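Long-range contacts in mannuronan C5-epimerase (Pseudomonas syringae pv. tomato, PDB 4NK6), which catalyses the epimerization of beta-D-mannuronate to alpha-L-guluronate in alginate and takes part in a periplasmic complex that protects the polymer from degradation: residues A[238-243]-A[262-267]; A[244-249]-A[270-275]; A[297-302]-A[321-326]. All blocks are in the same frame, centred on the assembly; numbering follows the deposited sequence.

The contacts follow the coils of a right-handed parallel beta-helix. The segment 238-243 leads straight into 244-249. The chain then goes once round the helix and comes back as 262-267, which closes interaction 1, and as 270-275, which closes interaction 2. These two contacts therefore cross along the chain. They touch where M244 meets N266 and I267. Interaction 1 joins strands 240-242 and 262-264 on one side of the coil; interaction 2 joins strands 246-251 and 269-274 on another. Interaction 3 comes later, in series, when 321-326 returns beside 297-302. Its strand 296-299 neighbours strand 269-274, so interactions 2 and 3 adjoin near H274, I271 O with I297 N and D275 N with S299 O.

Interaction 1 (A[238-243]-A[262-267]); sequences DSEFAD and TYRDNI
The carbonyl oxygen of F241 takes two hydrogen bonds from 262-267: one from R264 N on the strand, and a weak one from N266 ND2 just beyond it. R264 N lies 3.0 Å from F241 O and meets it nearly in line with the carbonyl. The oxygen of the N266 amide, OD1, accepts from M244 N. Bonds from T262 N to S239 O and from F241 N to T262 O also join the strands. The strand axes approach to 4.8 Å and their directions differ by 8°.

F241 and Y263 leave the same face and lie side by side. Their ring planes are 14° apart but slid, so the overlap is slight. F241 CD1 sits over one face of the tyrosine ring, 3.6 Å from Y263 CE1. I236 packs against both side chains.

E240, A242, T262 and R264 are on the other face. R264 CG stands between its backbone N and carbonyl carbon (chi1 59°), and it lies 3.7 Å from A242 CB. E240 OE2 lies nearest R264 CD, 3.4 Å away. It approaches the edge of the guanidinium and makes a long salt bridge to R264 NH2 at 3.8 Å. R264 NE also makes a weak hydrogen bond, part of a salt bridge, to D265 OD2.

Past the strands, a water donates to both D243 OD1 and D265 O. D243 OD2 is taken by R183, S203 and Y176. The chemistry is divided: buried aromatic rings on one face, and on the other a partly exposed charge network whose long, weak bonds suggest a modest electrostatic contribution beside the backbone bonds.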
loop_
_atom_site.group_PDB
_atom_site.type_symbol
_atom_site.label_atom_id
_atom_site.label_comp_id
_atom_site.label_asym_id
_atom_site.label_seq_id
_atom_site.Cartn_x
_atom_site.Cartn_y
_atom_site.Cartn_z
ATOM N N ASP A 238 0.565 -5.197 -12.311
ATOM C CA ASP A 238 -0.483 -5.902 -13.059
ATOM C C ASP A 238 -1.172 -7.004 -12.258
ATOM O O ASP A 238 -1.483 -8.069 -12.783
ATOM C CB ASP A 238 0.085 -6.466 -14.358
ATOM C CG ASP A 238 0.763 -5.403 -15.194
ATOM O OD1 ASP A 238 0.212 -4.283 -15.288
ATOM O OD2 ASP A 238 1.849 -5.682 -15.736
ATOM N N SER A 239 -1.398 -6.729 -10.982
ATOM C CA SER A 239 -1.956 -7.711 -10.076
ATOM C C SER A 239 -3.313 -7.257 -9.551
ATOM O O SER A 239 -3.798 -6.191 -9.913
ATOM C CB SER A 239 -0.972 -7.974 -8.931
ATOM O OG SER A 239 0.196 -8.576 -9.474
ATOM N N GLU A 240 -3.930 -8.069 -8.704
ATOM C CA GLU A 240 -5.251 -7.727 -8.204
ATOM C C GLU A 240 -5.400 -8.112 -6.738
ATOM O O GLU A 240 -5.077 -9.233 -6.348
ATOM C CB GLU A 240 -6.335 -8.379 -9.078
ATOM C CG GLU A 240 -7.754 -8.138 -8.573
ATOM C CD GLU A 240 -8.819 -8.423 -9.621
ATOM O OE1 GLU A 240 -8.619 -8.057 -10.796
ATOM O OE2 GLU A 240 -9.862 -9.011 -9.266
ATOM N N PHE A 241 -5.868 -7.160 -5.933
ATOM C CA PHE A 241 -5.987 -7.326 -4.487
ATOM C C PHE A 241 -7.401 -6.964 -4.063
ATOM O O PHE A 241 -7.889 -5.878 -4.374
ATOM C CB PHE A 241 -4.954 -6.440 -3.771
ATOM C CG PHE A 241 -3.544 -6.711 -4.212
ATOM C CD1 PHE A 241 -3.023 -6.083 -5.333
ATOM C CD2 PHE A 241 -2.759 -7.635 -3.536
ATOM C CE1 PHE A 241 -1.722 -6.356 -5.766
ATOM C CE2 PHE A 241 -1.464 -7.920 -3.968
ATOM C CZ PHE A 241 -0.947 -7.280 -5.084
ATOM N N ALA A 242 -8.054 -7.880 -3.355
ATOM C CA ALA A 242 -9.451 -7.708 -2.987
ATOM C C ALA A 242 -9.687 -8.133 -1.542
ATOM O O ALA A 242 -9.057 -9.069 -1.061
ATOM C CB ALA A 242 -10.342 -8.526 -3.927
ATOM N N ASP A 243 -10.603 -7.446 -0.864
ATOM C CA ASP A 243 -11.019 -7.832 0.488
ATOM C C ASP A 243 -9.860 -7.802 1.498
ATOM O O ASP A 243 -9.910 -8.472 2.535
ATOM C CB ASP A 243 -11.682 -9.217 0.478
ATOM C CG ASP A 243 -12.513 -9.476 1.736
ATOM O OD1 ASP A 243 -13.361 -8.623 2.055
ATOM O OD2 ASP A 243 -12.295 -10.500 2.416
ATOM N N THR A 262 -5.257 -3.685 -9.869
ATOM C CA THR A 262 -6.622 -3.409 -9.454
ATOM C C THR A 262 -6.742 -3.665 -7.952
ATOM O O THR A 262 -6.469 -4.773 -7.475
ATOM C CB THR A 262 -7.641 -4.272 -10.241
ATOM O OG1 THR A 262 -7.694 -3.833 -11.606
ATOM C CG2 THR A 262 -9.024 -4.144 -9.643
ATOM N N TYR A 263 -7.114 -2.621 -7.213
ATOM C CA TYR A 263 -7.389 -2.712 -5.783
ATOM C C TYR A 263 -8.884 -2.548 -5.582
ATOM O O TYR A 263 -9.410 -1.437 -5.656
ATOM C CB TYR A 263 -6.627 -1.621 -5.006
ATOM C CG TYR A 263 -5.156 -1.926 -4.860
ATOM C CD1 TYR A 263 -4.689 -2.653 -3.774
ATOM C CD2 TYR A 263 -4.242 -1.536 -5.837
ATOM C CE1 TYR A 263 -3.346 -2.967 -3.642
ATOM C CE2 TYR A 263 -2.893 -1.840 -5.716
ATOM C CZ TYR A 263 -2.453 -2.557 -4.616
ATOM O OH TYR A 263 -1.118 -2.875 -4.487
ATOM N N ARG A 264 -9.575 -3.653 -5.335
ATOM C CA ARG A 264 -11.031 -3.620 -5.326
ATOM C C ARG A 264 -11.615 -4.085 -3.997
ATOM O O ARG A 264 -11.206 -5.113 -3.456
ATOM C CB ARG A 264 -11.594 -4.455 -6.487
ATOM C CG ARG A 264 -11.171 -5.922 -6.455
ATOM C CD ARG A 264 -11.793 -6.729 -7.599
ATOM N NE ARG A 264 -13.250 -6.620 -7.637
ATOM C CZ ARG A 264 -14.013 -7.143 -8.597
ATOM N NH1 ARG A 264 -15.333 -6.995 -8.559
ATOM N NH2 ARG A 264 -13.459 -7.819 -9.599
ATOM N N ASP A 265 -12.570 -3.316 -3.478
ATOM C CA ASP A 265 -13.355 -3.740 -2.325
ATOM C C ASP A 265 -12.483 -4.085 -1.118
ATOM O O ASP A 265 -12.770 -5.035 -0.380
ATOM C CB ASP A 265 -14.226 -4.945 -2.706
ATOM C CG ASP A 265 -15.014 -4.702 -3.985
ATOM O OD1 ASP A 265 -15.579 -3.600 -4.126
ATOM O OD2 ASP A 265 -15.046 -5.594 -4.856
ATOM N N ASN A 266 -11.409 -3.336 -0.925
ATOM C CA ASN A 266 -10.609 -3.510 0.284
ATOM C C ASN A 266 -11.255 -2.807 1.465
ATOM O O ASN A 266 -12.114 -1.949 1.278
ATOM C CB ASN A 266 -9.182 -3.049 0.045
ATOM C CG ASN A 266 -8.516 -3.858 -1.047
ATOM O OD1 ASN A 266 -8.317 -5.061 -0.893
ATOM N ND2 ASN A 266 -8.216 -3.220 -2.173
ATOM N N ILE A 267 -10.860 -3.172 2.680
ATOM C CA ILE A 267 -11.628 -2.749 3.839
ATOM C C ILE A 267 -11.329 -1.311 4.269
ATOM O O ILE A 267 -12.215 -0.454 4.237
ATOM C CB ILE A 267 -11.453 -3.710 5.045
ATOM C CG1 ILE A 267 -11.596 -5.170 4.600
ATOM C CG2 ILE A 267 -12.431 -3.340 6.161
ATOM C CD1 ILE A 267 -12.897 -5.500 3.856
HETATM O O HOH W 1 -14.371 -7.148 0.171
#

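Interaction 2 (A[244-249]-A[270-275]); sequences MWYGFY and GIDPHD
D272 OD2 approaches CD2 and CE2 of Y246 obliquely, 3.2 Å from Y246 CE2. The ring and carboxylate planes are 80° apart. The other neighbours of this ring include Y212, which stacks on it, and Y269.

At G247 the chain turns a corner. G247 CA comes within 3.0 Å of G270 O; with no CB on G247, the backbones can come this close. F248 N makes a weak, bent bond to the same oxygen. The return bond is sounder: D272 N gives its hydrogen to F248 O at 2.8 Å, tilted from the carbonyl plane. The F248 side chain goes to the face of I271, where F248 CD1 touches I271 CG2 at 3.9 Å. P273 CG lies farther off at the edge of the same ring.

Y249 leaves the opposite face, beside D272. D272 OD2 lies in the plane of the tyrosine ring, at its edge, 3.6 Å from Y249 CD1. Farther out, Y249 CE1 touches H274 CB at 3.7 Å. A water hydrogen-bonded to Y249 OH also donates a weak bond to D275 OD2.

H274 ND1 donates a straight bond of 2.9 Å to D275 OD1, which also pairs with R300. D272 OD2 is buried against tyrosine C-H groups and has no polar partner in the model. The contact therefore places the Y249 ring against H274, the inferred proton acceptor, while the in-plane bond to D275 would limit rotation of the imidazole.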
loop_
_atom_site.group_PDB
_atom_site.type_symbol
_atom_site.label_atom_id
_atom_site.label_comp_id
_atom_site.label_asym_id
_atom_site.label_seq_id
_atom_site.Cartn_x
_atom_site.Cartn_y
_atom_site.Cartn_z
ATOM N N MET A 244 -8.818 -7.035 1.173
ATOM C CA MET A 244 -7.661 -6.866 2.046
ATOM C C MET A 244 -7.966 -5.818 3.108
ATOM O O MET A 244 -8.688 -4.855 2.844
ATOM C CB MET A 244 -6.449 -6.391 1.239
ATOM C CG MET A 244 -6.243 -7.113 -0.114
ATOM S SD MET A 244 -5.347 -8.670 -0.032
ATOM C CE MET A 244 -3.691 -8.061 0.310
ATOM N N TRP A 245 -7.395 -5.978 4.299
ATOM C CA TRP A 245 -7.544 -4.947 5.340
ATOM C C TRP A 245 -6.940 -3.619 4.853
ATOM O O TRP A 245 -7.641 -2.605 4.783
ATOM C CB TRP A 245 -6.937 -5.433 6.669
ATOM C CG TRP A 245 -6.988 -4.443 7.799
ATOM C CD1 TRP A 245 -5.943 -3.729 8.301
ATOM C CD2 TRP A 245 -8.135 -4.081 8.583
ATOM N NE1 TRP A 245 -6.367 -2.931 9.334
ATOM C CE2 TRP A 245 -7.707 -3.133 9.534
ATOM C CE3 TRP A 245 -9.484 -4.455 8.563
ATOM C CZ2 TRP A 245 -8.580 -2.546 10.458
ATOM C CZ3 TRP A 245 -10.351 -3.873 9.492
ATOM C CH2 TRP A 245 -9.893 -2.927 10.418
ATOM N N TYR A 246 -5.650 -3.630 4.506
ATOM C CA TYR A 246 -5.060 -2.603 3.637
ATOM C C TYR A 246 -4.591 -3.328 2.391
ATOM O O TYR A 246 -3.906 -4.347 2.491
ATOM C CB TYR A 246 -3.821 -1.926 4.241
ATOM C CG TYR A 246 -3.986 -1.167 5.552
ATOM C CD1 TYR A 246 -5.218 -1.045 6.190
ATOM C CD2 TYR A 246 -2.883 -0.576 6.150
ATOM C CE1 TYR A 246 -5.334 -0.340 7.408
ATOM C CE2 TYR A 246 -2.987 0.113 7.347
ATOM C CZ TYR A 246 -4.206 0.229 7.970
ATOM O OH TYR A 246 -4.261 0.927 9.155
ATOM N N GLY A 247 -4.938 -2.817 1.216
ATOM C CA GLY A 247 -4.458 -3.428 -0.010
ATOM C C GLY A 247 -2.942 -3.412 -0.103
ATOM O O GLY A 247 -2.325 -4.385 -0.548
ATOM N N PHE A 248 -2.340 -2.299 0.303
ATOM C CA PHE A 248 -0.882 -2.166 0.310
ATOM C C PHE A 248 -0.465 -1.242 1.447
ATOM O O PHE A 248 -1.103 -0.223 1.691
ATOM C CB PHE A 248 -0.369 -1.595 -1.017
ATOM C CG PHE A 248 1.125 -1.265 -1.017
ATOM C CD1 PHE A 248 1.586 -0.011 -0.617
ATOM C CD2 PHE A 248 2.059 -2.207 -1.423
ATOM C CE1 PHE A 248 2.943 0.297 -0.613
ATOM C CE2 PHE A 248 3.425 -1.904 -1.433
ATOM C CZ PHE A 248 3.867 -0.646 -1.026
ATOM N N TYR A 249 0.610 -1.599 2.139
ATOM C CA TYR A 249 1.149 -0.752 3.190
ATOM C C TYR A 249 2.660 -0.755 3.100
ATOM O O TYR A 249 3.262 -1.774 2.757
ATOM C CB TYR A 249 0.721 -1.283 4.571
ATOM C CG TYR A 249 1.432 -0.629 5.744
ATOM C CD1 TYR A 249 0.949 0.548 6.307
ATOM C CD2 TYR A 249 2.580 -1.192 6.291
ATOM C CE1 TYR A 249 1.592 1.155 7.380
ATOM C CE2 TYR A 249 3.232 -0.591 7.367
ATOM C CZ TYR A 249 2.729 0.578 7.905
ATOM O OH TYR A 249 3.368 1.179 8.967
ATOM N N GLY A 270 -7.098 1.281 0.074
ATOM C CA GLY A 270 -6.560 0.584 -1.084
ATOM C C GLY A 270 -5.043 0.531 -1.016
ATOM O O GLY A 270 -4.465 -0.522 -0.803
ATOM N N ILE A 271 -4.405 1.686 -1.172
ATOM C CA ILE A 271 -2.950 1.792 -1.184
ATOM C C ILE A 271 -2.541 2.813 -0.120
ATOM O O ILE A 271 -2.942 3.973 -0.193
ATOM C CB ILE A 271 -2.447 2.282 -2.575
ATOM C CG1 ILE A 271 -3.038 1.425 -3.705
ATOM C CG2 ILE A 271 -0.932 2.250 -2.654
ATOM C CD1 ILE A 271 -2.557 1.831 -5.112
ATOM N N ASP A 272 -1.744 2.386 0.860
ATOM C CA ASP A 272 -1.481 3.205 2.053
ATOM C C ASP A 272 0.011 3.278 2.426
ATOM O O ASP A 272 0.423 2.768 3.477
ATOM C CB ASP A 272 -2.314 2.638 3.225
ATOM C CG ASP A 272 -2.042 3.335 4.570
ATOM O OD1 ASP A 272 -1.906 4.575 4.615
ATOM O OD2 ASP A 272 -1.949 2.615 5.588
ATOM N N PRO A 273 0.835 3.916 1.570
ATOM C CA PRO A 273 2.254 4.086 1.920
ATOM C C PRO A 273 2.421 5.005 3.131
ATOM O O PRO A 273 1.660 5.953 3.266
ATOM C CB PRO A 273 2.834 4.773 0.681
ATOM C CG PRO A 273 1.888 4.433 -0.436
ATOM C CD PRO A 273 0.542 4.457 0.229
ATOM N N HIS A 274 3.413 4.747 3.980
ATOM C CA HIS A 274 3.487 5.424 5.271
ATOM C C HIS A 274 4.914 5.727 5.696
ATOM O O HIS A 274 5.875 5.120 5.205
ATOM C CB HIS A 274 2.866 4.527 6.362
ATOM C CG HIS A 274 1.667 5.120 7.042
ATOM N ND1 HIS A 274 1.762 5.881 8.189
ATOM C CD2 HIS A 274 0.347 5.046 6.748
ATOM C CE1 HIS A 274 0.554 6.261 8.567
ATOM N NE2 HIS A 274 -0.324 5.765 7.713
ATOM N N ASP A 275 5.026 6.660 6.635
ATOM C CA ASP A 275 6.197 6.787 7.503
ATOM C C ASP A 275 7.546 6.878 6.802
ATOM O O ASP A 275 8.335 5.929 6.830
ATOM C CB ASP A 275 6.226 5.641 8.520
ATOM C CG ASP A 275 5.147 5.776 9.595
ATOM O OD1 ASP A 275 4.250 6.634 9.470
ATOM O OD2 ASP A 275 5.191 5.010 10.565
HETATM O O HOH W 2 2.675 3.302 10.174
#

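Interaction 3 (A[297-302]-A[321-326]); sequences IISREV and VLDRNS
Strands 297-299 and 321-323 run parallel, 6° apart in direction, with I297, I298 and S299 beside V321, L322 and D323. Bonds from I298 N to V321 O and from D323 N to I298 O join them. I297 CG1 packs on V321 CB at 3.8 Å, and on the other face I298 CD1 meets L322 CG.

S299 OG donates to D323 OD2 at 2.7 Å, on the anti side of the carboxylate. R324 NH1 takes the syn lone pair of D323 OD2 at 2.9 Å, in the plane of its own guanidinium. D323 OD2 is thus held by two donors. The backbone atom D323 O is also gripped twice: R300 N and S326 OG reach it from opposite faces of its plane. S326 OG in turn accepts from V302 N at 3.1 Å.

R300 and R324 run side by side, with R300 NH2 3.6 Å from R324 NE. Their like charges are probably offset by D407, which makes a salt bridge to both.

S299 lies next to H274, the inferred proton acceptor. The parallel, in-register pairing of 297-299 with 321-323 on successive coils is typical of the right-handed parallel beta-helix.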
loop_
_atom_site.group_PDB
_atom_site.type_symbol
_atom_site.label_atom_id
_atom_site.label_comp_id
_atom_site.label_asym_id
_atom_site.label_seq_id
_atom_site.Cartn_x
_atom_site.Cartn_y
_atom_site.Cartn_z
ATOM N N ILE A 297 -3.776 6.728 -0.074
ATOM C CA ILE A 297 -3.340 7.705 0.922
ATOM C C ILE A 297 -1.862 7.515 1.238
ATOM O O ILE A 297 -1.427 6.413 1.532
ATOM C CB ILE A 297 -4.200 7.660 2.242
ATOM C CG1 ILE A 297 -3.568 8.544 3.328
ATOM C CG2 ILE A 297 -4.359 6.216 2.761
ATOM C CD1 ILE A 297 -4.418 8.715 4.636
ATOM N N ILE A 298 -1.082 8.583 1.146
ATOM C CA ILE A 298 0.277 8.542 1.661
ATOM C C ILE A 298 0.310 9.403 2.920
ATOM O O ILE A 298 -0.264 10.493 2.950
ATOM C CB ILE A 298 1.315 8.998 0.621
ATOM C CG1 ILE A 298 1.165 10.490 0.293
ATOM C CG2 ILE A 298 1.182 8.162 -0.662
ATOM C CD1 ILE A 298 2.150 10.968 -0.773
ATOM N N SER A 299 0.945 8.895 3.974
ATOM C CA SER A 299 0.853 9.549 5.269
ATOM C C SER A 299 2.150 9.502 6.053
ATOM O O SER A 299 2.803 8.456 6.152
ATOM C CB SER A 299 -0.281 8.932 6.097
ATOM O OG SER A 299 -0.347 9.530 7.375
ATOM N N ARG A 300 2.501 10.656 6.605
ATOM C CA ARG A 300 3.655 10.841 7.487
ATOM C C ARG A 300 4.986 10.851 6.761
ATOM O O ARG A 300 5.727 9.860 6.756
ATOM C CB ARG A 300 3.672 9.884 8.693
ATOM C CG ARG A 300 4.712 10.311 9.745
ATOM C CD ARG A 300 4.638 9.513 11.042
ATOM N NE ARG A 300 3.452 9.836 11.828
ATOM C CZ ARG A 300 2.448 8.993 12.057
ATOM N NH1 ARG A 300 2.489 7.756 11.572
ATOM N NH2 ARG A 300 1.411 9.382 12.794
ATOM N N GLU A 301 5.278 12.003 6.172
ATOM C CA GLU A 301 6.506 12.233 5.418
ATOM C C GLU A 301 6.746 11.215 4.325
ATOM O O GLU A 301 7.861 10.734 4.142
ATOM C CB GLU A 301 7.716 12.314 6.352
ATOM C CG GLU A 301 7.520 13.303 7.487
ATOM C CD GLU A 301 8.824 13.630 8.167
ATOM O OE1 GLU A 301 9.148 12.970 9.172
ATOM O OE2 GLU A 301 9.532 14.531 7.675
ATOM N N VAL A 302 5.702 10.875 3.587
ATOM C CA VAL A 302 5.937 10.180 2.341
ATOM C C VAL A 302 6.276 11.268 1.333
ATOM O O VAL A 302 5.427 12.093 0.983
ATOM C CB VAL A 302 4.746 9.327 1.918
ATOM C CG1 VAL A 302 5.081 8.584 0.630
ATOM C CG2 VAL A 302 4.422 8.333 3.025
ATOM N N VAL A 321 -5.320 10.931 -0.873
ATOM C CA VAL A 321 -4.980 11.769 0.274
ATOM C C VAL A 321 -3.467 11.897 0.448
ATOM O O VAL A 321 -2.752 10.909 0.323
ATOM C CB VAL A 321 -5.606 11.201 1.586
ATOM C CG1 VAL A 321 -5.159 11.997 2.802
ATOM C CG2 VAL A 321 -7.118 11.198 1.489
ATOM N N LEU A 322 -2.990 13.120 0.704
ATOM C CA LEU A 322 -1.609 13.365 1.146
ATOM C C LEU A 322 -1.686 13.885 2.580
ATOM O O LEU A 322 -2.279 14.935 2.824
ATOM C CB LEU A 322 -0.915 14.409 0.265
ATOM C CG LEU A 322 -0.361 13.992 -1.107
ATOM C CD1 LEU A 322 -1.394 13.304 -1.965
ATOM C CD2 LEU A 322 0.216 15.200 -1.842
ATOM N N ASP A 323 -1.093 13.154 3.523
ATOM C CA ASP A 323 -1.333 13.400 4.946
ATOM C C ASP A 323 -0.035 13.561 5.740
ATOM O O ASP A 323 0.994 12.960 5.398
ATOM C CB ASP A 323 -2.155 12.241 5.524
ATOM C CG ASP A 323 -2.451 12.395 7.017
ATOM O OD1 ASP A 323 -2.965 13.452 7.426
ATOM O OD2 ASP A 323 -2.169 11.452 7.781
ATOM N N ARG A 324 -0.091 14.370 6.795
ATOM C CA ARG A 324 0.990 14.449 7.788
ATOM C C ARG A 324 2.370 14.750 7.200
ATOM O O ARG A 324 3.282 13.916 7.255
ATOM C CB ARG A 324 1.032 13.173 8.642
ATOM C CG ARG A 324 -0.086 13.098 9.689
ATOM C CD ARG A 324 -0.122 11.768 10.448
ATOM N NE ARG A 324 -0.945 11.855 11.658
ATOM C CZ ARG A 324 -2.278 11.814 11.665
ATOM N NH1 ARG A 324 -2.948 11.688 10.525
ATOM N NH2 ARG A 324 -2.943 11.901 12.813
ATOM N N ASN A 325 2.512 15.944 6.635
ATOM C CA ASN A 325 3.811 16.445 6.201
ATOM C C ASN A 325 4.456 15.574 5.113
ATOM O O ASN A 325 5.674 15.357 5.102
ATOM C CB ASN A 325 4.736 16.633 7.418
ATOM C CG ASN A 325 5.920 17.529 7.121
ATOM O OD1 ASN A 325 5.869 18.362 6.213
ATOM N ND2 ASN A 325 6.999 17.366 7.894
ATOM N N SER A 326 3.625 15.081 4.199
ATOM C CA SER A 326 4.095 14.378 3.012
ATOM C C SER A 326 4.308 15.390 1.893
ATOM O O SER A 326 3.342 15.956 1.372
ATOM C CB SER A 326 3.077 13.319 2.584
ATOM O OG SER A 326 2.974 12.296 3.560
#